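Carboxymuconolactone decarboxylase family protein (Methanocaldococcus jannaschii, PDB 3D7I) is possibly involved in oxygen detoxification, perhaps as a peroxiredoxin-like oxidoreductase of the carboxymuconolactone decarboxylase family. Local coordinates at the interface of chains A and B and the interface of chains A and C. Numbering follows the deposited sequence. Chains: chain A/B/C, carboxymuconolactone decarboxylase family protein.

Contacts 2 and 3 are neighbouring patches of the two-fold interface between chains A and C. The centres of their C-alpha atoms are about 8 Å apart, and they share A:Ile47 and C:Val82. Contact 1 belongs to a different interface, with chain B. Its centre lies about 16 Å from contact 2 and about 22 Å from contact 3. Helix 20-33 of chain A connects the two interfaces, giving A:Ile26 to contact 1 and A:Val33 to contact 2. Helix 41-53 serves contacts 2 and 3. Helix 76-90 serves all three, from chain B, chain C and both A and C in turn. One chain thus joins two partners in the deposited six-copy assembly, which may be the biological form.

Contact 1: the interface of chains A and B. Residues chain A 12, 15, 26; chain B 87, 92, 95-96.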
HETATM    1  N   MSE A  12     -13.430 -17.312   8.055  1.00 45.87           N
HETATM    2  CA  MSE A  12     -14.042 -18.208   7.078  1.00 44.00           C
HETATM    3  C   MSE A  12     -15.076 -19.158   7.658  1.00 40.73           C
HETATM    4  O   MSE A  12     -16.035 -19.527   6.977  1.00 37.82           O
HETATM    5  CB  MSE A  12     -12.945 -18.971   6.334  1.00 42.03           C
HETATM    6  CG  MSE A  12     -12.115 -18.054   5.506  1.00 46.10           C
HETATM    7 SE   MSE A  12     -13.299 -17.108   4.274  0.75 46.11          SE
HETATM    8  CE  MSE A  12     -13.444 -18.585   3.040  1.00 44.51           C
ATOM      9  N   VAL A  15     -18.201 -16.965   7.642  1.00 35.51           N
ATOM     10  CA  VAL A  15     -18.609 -16.796   6.245  1.00 33.25           C
ATOM     11  C   VAL A  15     -19.337 -18.075   5.787  1.00 29.68           C
ATOM     12  O   VAL A  15     -20.421 -18.010   5.257  1.00 25.80           O
ATOM     13  CB  VAL A  15     -17.420 -16.496   5.318  1.00 32.72           C
ATOM     14  CG1 VAL A  15     -17.870 -16.373   3.897  1.00 28.02           C
ATOM     15  CG2 VAL A  15     -16.712 -15.202   5.734  1.00 36.39           C
ATOM     16  N   ILE A  26     -15.661 -18.372  -2.837  1.00 23.63           N
ATOM     17  CA  ILE A  26     -14.328 -18.255  -2.281  1.00 23.73           C
ATOM     18  C   ILE A  26     -13.533 -19.563  -2.391  1.00 24.84           C
ATOM     19  O   ILE A  26     -12.370 -19.574  -2.808  1.00 24.71           O
ATOM     20  CB  ILE A  26     -14.380 -17.777  -0.820  1.00 24.89           C
ATOM     21  CG1 ILE A  26     -14.743 -16.267  -0.771  1.00 24.09           C
ATOM     22  CG2 ILE A  26     -13.065 -18.086  -0.131  1.00 28.53           C
ATOM     23  CD1 ILE A  26     -15.081 -15.770   0.617  1.00 23.56           C
TER
ATOM     24  N   LEU B  87     -13.236  -7.777  -0.396  1.00 19.33           N
ATOM     25  CA  LEU B  87     -12.712  -8.985  -1.023  1.00 19.79           C
ATOM     26  C   LEU B  87     -12.437  -8.754  -2.503  1.00 18.98           C
ATOM     27  O   LEU B  87     -11.368  -9.060  -2.991  1.00 20.03           O
ATOM     28  CB  LEU B  87     -13.696 -10.145  -0.867  1.00 21.20           C
ATOM     29  CG  LEU B  87     -13.402 -11.434  -1.625  1.00 21.99           C
ATOM     30  CD1 LEU B  87     -12.086 -12.038  -1.190  1.00 24.06           C
ATOM     31  CD2 LEU B  87     -14.585 -12.417  -1.390  1.00 20.62           C
HETATM   32  N   MSE B  92      -8.233 -11.817  -0.495  1.00 20.97           N
HETATM   33  CA  MSE B  92      -8.612 -12.639   0.643  0.60 20.02           C
HETATM   34  C   MSE B  92      -7.988 -12.206   1.983  1.00 21.70           C
HETATM   35  O   MSE B  92      -8.700 -12.167   3.007  1.00 23.86           O
HETATM   36  CB  MSE B  92      -8.323 -14.114   0.351  0.60 19.66           C
HETATM   37  CG  MSE B  92      -9.311 -14.751  -0.495  0.60 23.05           C
HETATM   38 SE   MSE B  92     -10.907 -14.985   0.527  0.47 19.75          SE
HETATM   39  CE  MSE B  92     -10.295 -16.382   1.756  0.60 35.14           C
ATOM     40  N   PHE B  95     -10.019  -9.330   3.417  1.00 18.44           N
ATOM     41  CA  PHE B  95     -11.366  -9.810   3.680  1.00 18.79           C
ATOM     42  C   PHE B  95     -11.413 -10.660   4.960  1.00 20.05           C
ATOM     43  O   PHE B  95     -12.265 -10.435   5.844  1.00 19.06           O
ATOM     44  CB  PHE B  95     -11.836 -10.678   2.519  1.00 20.10           C
ATOM     45  CG  PHE B  95     -13.201 -11.309   2.751  1.00 20.32           C
ATOM     46  CD1 PHE B  95     -14.327 -10.530   2.800  1.00 19.60           C
ATOM     47  CD2 PHE B  95     -13.336 -12.683   2.919  1.00 23.76           C
ATOM     48  CE1 PHE B  95     -15.590 -11.089   3.001  1.00 22.96           C
ATOM     49  CE2 PHE B  95     -14.600 -13.252   3.134  1.00 22.72           C
ATOM     50  CZ  PHE B  95     -15.719 -12.460   3.184  1.00 26.09           C
ATOM     51  N   THR B  96     -10.523 -11.636   5.058  1.00 20.55           N
ATOM     52  CA  THR B  96     -10.610 -12.590   6.177  1.00 20.94           C
ATOM     53  C   THR B  96     -10.240 -11.893   7.490  1.00 20.73           C
ATOM     54  O   THR B  96     -10.879 -12.135   8.515  1.00 20.28           O
ATOM     55  CB  THR B  96      -9.752 -13.850   5.926  1.00 23.86           C
ATOM     56  OG1 THR B  96      -8.404 -13.451   5.773  1.00 24.63           O
ATOM     57  CG2 THR B  96     -10.192 -14.577   4.668  1.00 21.43           C
TER
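A:Ile26 occupies the apolar centre of this helix-to-helix interface. It meets B:Phe95 and B:Leu87 with its CG1-CD1 arm and B:Met92 with CG2. Its tip methyl CD1 lies 3.6 Å from ring carbon CE2 of B:Phe95. CG1 of A:Ile26 is 3.9 Å from methyl CD2 of B:Leu87, which also touches CD1. The branch methyl CG2 of A:Ile26 points to B:Met92 and lies 3.8 Å from its CE. The CG1 arm stands anti to the carbonyl carbon (chi1 -74°), and this divides the two branches between the ring side and the selenium side. An alanine here would remove CG1, CG2 and CD1, and would probably leave a gap between the B:Phe95 ring and the B:Met92 tip. A:Val15 meets the same ring tip to tip, with CG2 3.9 Å from CZ of B:Phe95. A:Met12 and B:Met92 are both selenomethionines, bent at chi2 and chi3, and their side chains cross at about a right angle. SE of A:Met12 sits 4.0 Å from CE of B:Met92. Further out, SE of A:Met12 also meets methyl CG2 of B:Thr96, at 4.0 Å. At the polar rim, hydroxyl OG1 of B:Thr96 turns back to its own helix and donates to O of B:Met92 (3.1 Å), from above the carbonyl plane. No hydrogen bond crosses the patch. It joins helices 10-18 and 20-33 of chain A to helices 76-90 and 92-104 of chain B, and may help hold the assembly together.

Contact 2: the interface of chains A and C. Residues chain A 33-34, 44, 47-48, 51; chain C 81-82, 84-85.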
ATOM      1  N   VAL A  33      -7.603 -20.705  -8.719  1.00 23.65           N
ATOM      2  CA  VAL A  33      -6.349 -19.942  -8.685  1.00 25.23           C
ATOM      3  C   VAL A  33      -5.170 -20.880  -8.592  1.00 26.34           C
ATOM      4  O   VAL A  33      -4.177 -20.731  -9.328  1.00 25.74           O
ATOM      5  CB  VAL A  33      -6.342 -18.956  -7.497  1.00 23.33           C
ATOM      6  CG1 VAL A  33      -4.904 -18.571  -7.047  1.00 23.24           C
ATOM      7  CG2 VAL A  33      -7.173 -17.667  -7.842  1.00 23.01           C
ATOM      8  N   PHE A  34      -5.289 -21.885  -7.715  1.00 23.47           N
ATOM      9  CA  PHE A  34      -4.207 -22.836  -7.478  1.00 25.02           C
ATOM     10  C   PHE A  34      -4.207 -24.082  -8.388  1.00 25.67           C
ATOM     11  O   PHE A  34      -3.530 -25.072  -8.091  1.00 27.47           O
ATOM     12  CB  PHE A  34      -4.145 -23.191  -5.982  1.00 24.84           C
ATOM     13  CG  PHE A  34      -3.643 -22.073  -5.121  1.00 25.31           C
ATOM     14  CD1 PHE A  34      -2.366 -21.561  -5.306  1.00 23.48           C
ATOM     15  CD2 PHE A  34      -4.421 -21.551  -4.094  1.00 27.15           C
ATOM     16  CE1 PHE A  34      -1.882 -20.498  -4.517  1.00 27.05           C
ATOM     17  CE2 PHE A  34      -3.938 -20.529  -3.280  1.00 28.70           C
ATOM     18  CZ  PHE A  34      -2.680 -20.006  -3.475  1.00 27.68           C
ATOM     19  N   GLN A  44       3.183 -21.574  -6.838  1.00 23.30           N
ATOM     20  CA  GLN A  44       2.107 -20.612  -6.529  1.00 23.53           C
ATOM     21  C   GLN A  44       1.990 -20.228  -5.039  1.00 23.75           C
ATOM     22  O   GLN A  44       1.783 -19.045  -4.694  1.00 23.29           O
ATOM     23  CB  GLN A  44       0.797 -21.143  -7.068  1.00 23.71           C
ATOM     24  CG  GLN A  44       0.704 -21.135  -8.583  1.00 25.76           C
ATOM     25  CD  GLN A  44      -0.680 -21.524  -9.022  1.00 25.88           C
ATOM     26  OE1 GLN A  44      -1.161 -22.592  -8.645  1.00 25.73           O
ATOM     27  NE2 GLN A  44      -1.351 -20.641  -9.781  1.00 25.57           N
ATOM     28  N   ILE A  47       4.807 -17.874  -4.208  1.00 23.12           N
ATOM     29  CA  ILE A  47       4.413 -16.565  -4.722  1.00 23.13           C
ATOM     30  C   ILE A  47       3.457 -15.866  -3.731  1.00 21.80           C
ATOM     31  O   ILE A  47       3.612 -14.685  -3.402  1.00 24.00           O
ATOM     32  CB  ILE A  47       3.793 -16.645  -6.131  1.00 24.13           C
ATOM     33  CG1 ILE A  47       4.841 -17.127  -7.163  1.00 25.48           C
ATOM     34  CG2 ILE A  47       3.255 -15.262  -6.550  1.00 25.83           C
ATOM     35  CD1 ILE A  47       4.199 -17.657  -8.504  1.00 23.70           C
ATOM     36  N   ALA A  48       2.493 -16.623  -3.228  1.00 21.59           N
ATOM     37  CA  ALA A  48       1.519 -16.073  -2.250  1.00 22.85           C
ATOM     38  C   ALA A  48       2.213 -15.560  -1.000  1.00 21.58           C
ATOM     39  O   ALA A  48       1.885 -14.496  -0.489  1.00 24.39           O
ATOM     40  CB  ALA A  48       0.491 -17.128  -1.885  1.00 24.02           C
ATOM     41  N   ILE A  51       3.938 -12.247  -1.800  1.00 22.50           N
ATOM     42  CA  ILE A  51       3.015 -11.122  -1.894  1.00 23.41           C
ATOM     43  C   ILE A  51       2.546 -10.646  -0.517  1.00 22.19           C
ATOM     44  O   ILE A  51       2.652  -9.478  -0.201  1.00 24.42           O
ATOM     45  CB  ILE A  51       1.803 -11.454  -2.788  1.00 24.57           C
ATOM     46  CG1 ILE A  51       2.263 -11.626  -4.246  1.00 23.23           C
ATOM     47  CG2 ILE A  51       0.732 -10.326  -2.640  1.00 24.26           C
ATOM     48  CD1 ILE A  51       1.187 -12.251  -5.165  1.00 25.11           C
TER
ATOM     49  N   ASP C  81      -0.331 -17.604 -14.515  1.00 24.09           N
ATOM     50  CA  ASP C  81      -0.410 -18.442 -13.313  1.00 24.61           C
ATOM     51  C   ASP C  81       0.017 -17.654 -12.086  1.00 23.31           C
ATOM     52  O   ASP C  81      -0.525 -17.851 -11.002  1.00 24.82           O
ATOM     53  CB  ASP C  81       0.439 -19.704 -13.425  1.00 22.92           C
ATOM     54  CG  ASP C  81      -0.162 -20.774 -14.342  1.00 26.12           C
ATOM     55  OD1 ASP C  81      -1.349 -20.666 -14.707  1.00 26.22           O
ATOM     56  OD2 ASP C  81       0.593 -21.705 -14.677  1.00 28.51           O
ATOM     57  N   VAL C  82       0.999 -16.763 -12.242  1.00 23.06           N
ATOM     58  CA  VAL C  82       1.359 -15.824 -11.185  1.00 22.72           C
ATOM     59  C   VAL C  82       0.206 -14.881 -10.870  1.00 23.42           C
ATOM     60  O   VAL C  82      -0.140 -14.674  -9.714  1.00 24.56           O
ATOM     61  CB  VAL C  82       2.632 -15.006 -11.533  1.00 22.46           C
ATOM     62  CG1 VAL C  82       2.989 -13.994 -10.421  1.00 24.38           C
ATOM     63  CG2 VAL C  82       3.878 -15.949 -11.832  1.00 22.36           C
ATOM     64  N   ARG C  84      -2.936 -15.322 -11.275  1.00 23.67           N
ATOM     65  CA  ARG C  84      -3.983 -16.014 -10.508  1.00 22.32           C
ATOM     66  C   ARG C  84      -3.805 -15.771  -9.012  1.00 23.96           C
ATOM     67  O   ARG C  84      -4.734 -15.427  -8.300  1.00 23.21           O
ATOM     68  CB  ARG C  84      -3.977 -17.506 -10.824  1.00 22.13           C
ATOM     69  CG  ARG C  84      -4.438 -17.885 -12.187  1.00 24.12           C
ATOM     70  CD  ARG C  84      -4.418 -19.414 -12.347  1.00 28.07           C
ATOM     71  NE  ARG C  84      -4.715 -19.707 -13.724  1.00 33.29           N
ATOM     72  CZ  ARG C  84      -5.801 -20.299 -14.203  1.00 25.99           C
ATOM     73  NH1 ARG C  84      -6.710 -20.923 -13.417  1.00 29.06           N
ATOM     74  NH2 ARG C  84      -5.886 -20.418 -15.509  1.00 33.99           N
ATOM     75  N   VAL C  85      -2.574 -15.901  -8.536  1.00 21.81           N
ATOM     76  CA  VAL C  85      -2.239 -15.661  -7.134  1.00 23.10           C
ATOM     77  C   VAL C  85      -2.430 -14.213  -6.762  1.00 23.04           C
ATOM     78  O   VAL C  85      -2.910 -13.889  -5.671  1.00 25.75           O
ATOM     79  CB  VAL C  85      -0.814 -16.161  -6.823  1.00 22.93           C
ATOM     80  CG1 VAL C  85      -0.546 -16.049  -5.309  1.00 24.42           C
ATOM     81  CG2 VAL C  85      -0.628 -17.645  -7.279  1.00 23.62           C
TER
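A:Gln44 reaches past methyl CG2 of C:Val85 to the backbone of C:Asp81. CB of A:Gln44 lies 3.8 Å from CG2 of C:Val85, and CG passes the same methyl. The chain stays extended beyond CG (chi2 -173°), which carries the amide past the valine. At the tip, NE2 of A:Gln44 donates to the main-chain O of C:Asp81 at 3.2 Å. This bond is fairly straight, 162° at the hydrogen, and the acceptor lies in the amide plane. NE2 of A:Gln44 also donates to O of A:Val33 in its own chain, at 2.9 Å. That bond is more bent, 139° at the hydrogen. Two carbonyls from different chains therefore grip one amide nitrogen and fix the rotation of the amide. CD of C:Arg84 packs 3.3 Å from O of A:Val33, while the methyls of A:Val33 lie against O of C:Arg84. NE of C:Arg84 forms a salt bridge with OD1 of C:Asp81 in its own chain, which may steady both side chains beside the amide. On the apolar side, CG1 of C:Val85 rests 3.7 Å from CA of A:Ala48. Beyond it, A:Ile47 and C:Val82 cross at about a right angle, with CD1 of A:Ile47 3.8 Å from CG2 of C:Val82. The patch ties helices 41-53 and 20-33 to helix 76-90 of the partner. The two-fold repeats it with the chains exchanged, and together the copies may hold the A-C pair in the assembly.

Contact 3: the interface of chains A and C. Residues chain A 43, 46-47, 50, 82, 85; chain C 43, 46-47, 50, 82.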
ATOM      1  N   THR A  43       4.979 -23.723  -6.236  1.00 24.21           N
ATOM      2  CA  THR A  43       5.437 -22.432  -6.766  1.00 24.31           C
ATOM      3  C   THR A  43       4.435 -21.324  -6.510  1.00 23.60           C
ATOM      4  O   THR A  43       4.795 -20.242  -6.046  1.00 23.14           O
ATOM      5  CB  THR A  43       5.753 -22.547  -8.261  1.00 25.35           C
ATOM      6  OG1 THR A  43       6.788 -23.517  -8.442  1.00 27.59           O
ATOM      7  CG2 THR A  43       6.225 -21.217  -8.859  1.00 25.17           C
ATOM      8  N   LEU A  46       4.464 -20.314  -2.863  1.00 23.49           N
ATOM      9  CA  LEU A  46       5.649 -19.473  -2.572  1.00 23.18           C
ATOM     10  C   LEU A  46       5.427 -18.019  -3.038  1.00 23.13           C
ATOM     11  O   LEU A  46       5.785 -17.067  -2.332  1.00 23.15           O
ATOM     12  CB  LEU A  46       6.899 -20.088  -3.207  1.00 22.70           C
ATOM     13  CG  LEU A  46       7.364 -21.411  -2.590  1.00 23.44           C
ATOM     14  CD1 LEU A  46       8.341 -22.097  -3.549  1.00 26.09           C
ATOM     15  CD2 LEU A  46       7.965 -21.204  -1.186  1.00 25.99           C
ATOM     16  N   ILE A  47       4.807 -17.874  -4.208  1.00 23.12           N
ATOM     17  CA  ILE A  47       4.413 -16.565  -4.722  1.00 23.13           C
ATOM     18  C   ILE A  47       3.457 -15.866  -3.731  1.00 21.80           C
ATOM     19  O   ILE A  47       3.612 -14.685  -3.402  1.00 24.00           O
ATOM     20  CB  ILE A  47       3.793 -16.645  -6.131  1.00 24.13           C
ATOM     21  CG1 ILE A  47       4.841 -17.127  -7.163  1.00 25.48           C
ATOM     22  CG2 ILE A  47       3.255 -15.262  -6.550  1.00 25.83           C
ATOM     23  CD1 ILE A  47       4.199 -17.657  -8.504  1.00 23.70           C
ATOM     24  N   GLY A  50       5.287 -14.480  -0.845  1.00 23.36           N
ATOM     25  CA  GLY A  50       6.009 -13.299  -1.215  1.00 24.34           C
ATOM     26  C   GLY A  50       5.119 -12.082  -1.224  1.00 21.91           C
ATOM     27  O   GLY A  50       5.452 -10.997  -0.722  1.00 24.38           O
ATOM     28  N   VAL A  82      12.242 -16.782  -0.599  1.00 23.06           N
ATOM     29  CA  VAL A  82      11.154 -15.876  -0.950  1.00 22.72           C
ATOM     30  C   VAL A  82      11.386 -14.487  -0.372  1.00 23.42           C
ATOM     31  O   VAL A  82      11.256 -13.486  -1.066  1.00 24.56           O
ATOM     32  CB  VAL A  82       9.770 -16.414  -0.495  1.00 22.46           C
ATOM     33  CG1 VAL A  82       8.628 -15.435  -0.844  1.00 24.38           C
ATOM     34  CG2 VAL A  82       9.464 -17.850  -1.106  1.00 22.36           C
ATOM     35  N   VAL A  85      13.578 -11.975  -2.136  1.00 21.81           N
ATOM     36  CA  VAL A  85      12.852 -11.226  -3.159  1.00 23.10           C
ATOM     37  C   VAL A  85      12.033 -10.115  -2.551  1.00 23.04           C
ATOM     38  O   VAL A  85      11.949  -9.010  -3.095  1.00 25.75           O
ATOM     39  CB  VAL A  85      11.999 -12.175  -4.024  1.00 22.93           C
ATOM     40  CG1 VAL A  85      11.376 -11.387  -5.194  1.00 24.42           C
ATOM     41  CG2 VAL A  85      12.863 -13.351  -4.587  1.00 23.62           C
TER
ATOM     42  N   THR C  43      12.040 -19.392 -10.268  1.00 24.21           N
ATOM     43  CA  THR C  43      11.032 -19.290  -9.205  1.00 24.31           C
ATOM     44  C   THR C  43      11.063 -17.938  -8.520  1.00 23.60           C
ATOM     45  O   THR C  43      10.026 -17.304  -8.327  1.00 23.14           O
ATOM     46  CB  THR C  43      11.209 -20.422  -8.188  1.00 25.35           C
ATOM     47  OG1 THR C  43      11.050 -21.675  -8.858  1.00 27.59           O
ATOM     48  CG2 THR C  43      10.182 -20.347  -7.052  1.00 25.17           C
ATOM     49  N   LEU C  46       9.582 -15.271 -10.759  1.00 23.49           N
ATOM     50  CA  LEU C  46       8.103 -15.368 -10.766  1.00 23.18           C
ATOM     51  C   LEU C  46       7.499 -14.728  -9.498  1.00 23.13           C
ATOM     52  O   LEU C  46       6.486 -14.020  -9.569  1.00 23.15           O
ATOM     53  CB  LEU C  46       7.673 -16.828 -10.924  1.00 22.70           C
ATOM     54  CG  LEU C  46       7.978 -17.456 -12.289  1.00 23.44           C
ATOM     55  CD1 LEU C  46       7.873 -18.980 -12.175  1.00 26.09           C
ATOM     56  CD2 LEU C  46       7.070 -16.884 -13.395  1.00 25.99           C
ATOM     57  N   ILE C  47       8.155 -14.962  -8.362  1.00 23.12           N
ATOM     58  CA  ILE C  47       7.780 -14.325  -7.102  1.00 23.13           C
ATOM     59  C   ILE C  47       7.854 -12.788  -7.238  1.00 21.80           C
ATOM     60  O   ILE C  47       6.944 -12.056  -6.834  1.00 24.00           O
ATOM     61  CB  ILE C  47       8.628 -14.820  -5.914  1.00 24.13           C
ATOM     62  CG1 ILE C  47       8.362 -16.320  -5.641  1.00 25.48           C
ATOM     63  CG2 ILE C  47       8.296 -13.999  -4.651  1.00 25.83           C
ATOM     64  CD1 ILE C  47       9.483 -17.003  -4.764  1.00 23.70           C
ATOM     65  N   GLY C  50       4.951 -11.458  -9.084  1.00 23.36           N
ATOM     66  CA  GLY C  50       3.772 -11.481  -8.271  1.00 24.34           C
ATOM     67  C   GLY C  50       3.714 -10.295  -7.342  1.00 21.91           C
ATOM     68  O   GLY C  50       2.686  -9.620  -7.170  1.00 24.38           O
ATOM     69  N   VAL C  82       0.999 -16.763 -12.242  1.00 23.06           N
ATOM     70  CA  VAL C  82       1.359 -15.824 -11.185  1.00 22.72           C
ATOM     71  C   VAL C  82       0.206 -14.881 -10.870  1.00 23.42           C
ATOM     72  O   VAL C  82      -0.140 -14.674  -9.714  1.00 24.56           O
ATOM     73  CB  VAL C  82       2.632 -15.006 -11.533  1.00 22.46           C
ATOM     74  CG1 VAL C  82       2.989 -13.994 -10.421  1.00 24.38           C
ATOM     75  CG2 VAL C  82       3.878 -15.949 -11.832  1.00 22.36           C
TER
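A:Ile47 and C:Ile47 meet each other on or near the two-fold axis that relates the chains. Their side chains cross obliquely, and the CG1 methylenes of A:Ile47 and C:Ile47 lie 3.9 Å apart. In each isoleucine CG1 is anti to the carbonyl carbon (chi1 -65°), which brings this methylene against its twin. CD1 and CG2 then both lie against helix 76-90 of the partner. For C:Ile47 that helix presents A:Val85 and A:Val82. A:Val85 is met obliquely: its CG1 is 4.1 Å from CG2 of C:Ile47. A:Val82 is met at about a right angle, and CD1 of C:Ile47 is 3.8 Å from CG2 of A:Val82. CG2 of A:Ile47 also approaches the backbone of C:Gly50, 4.2 Å from its CA. A:Thr43 and C:Leu46 flank the centre more loosely, as do C:Thr43 and A:Leu46. No hydrogen bond crosses here. Helices 41-53 of the two chains are thus joined by apolar packing, with a helix 76-90 beside each isoleucine. At the edge, the methyl rather than the hydroxyl of the threonine faces the leucine, with CG2 of A:Thr43 4.3 Å from CD1 of C:Leu46.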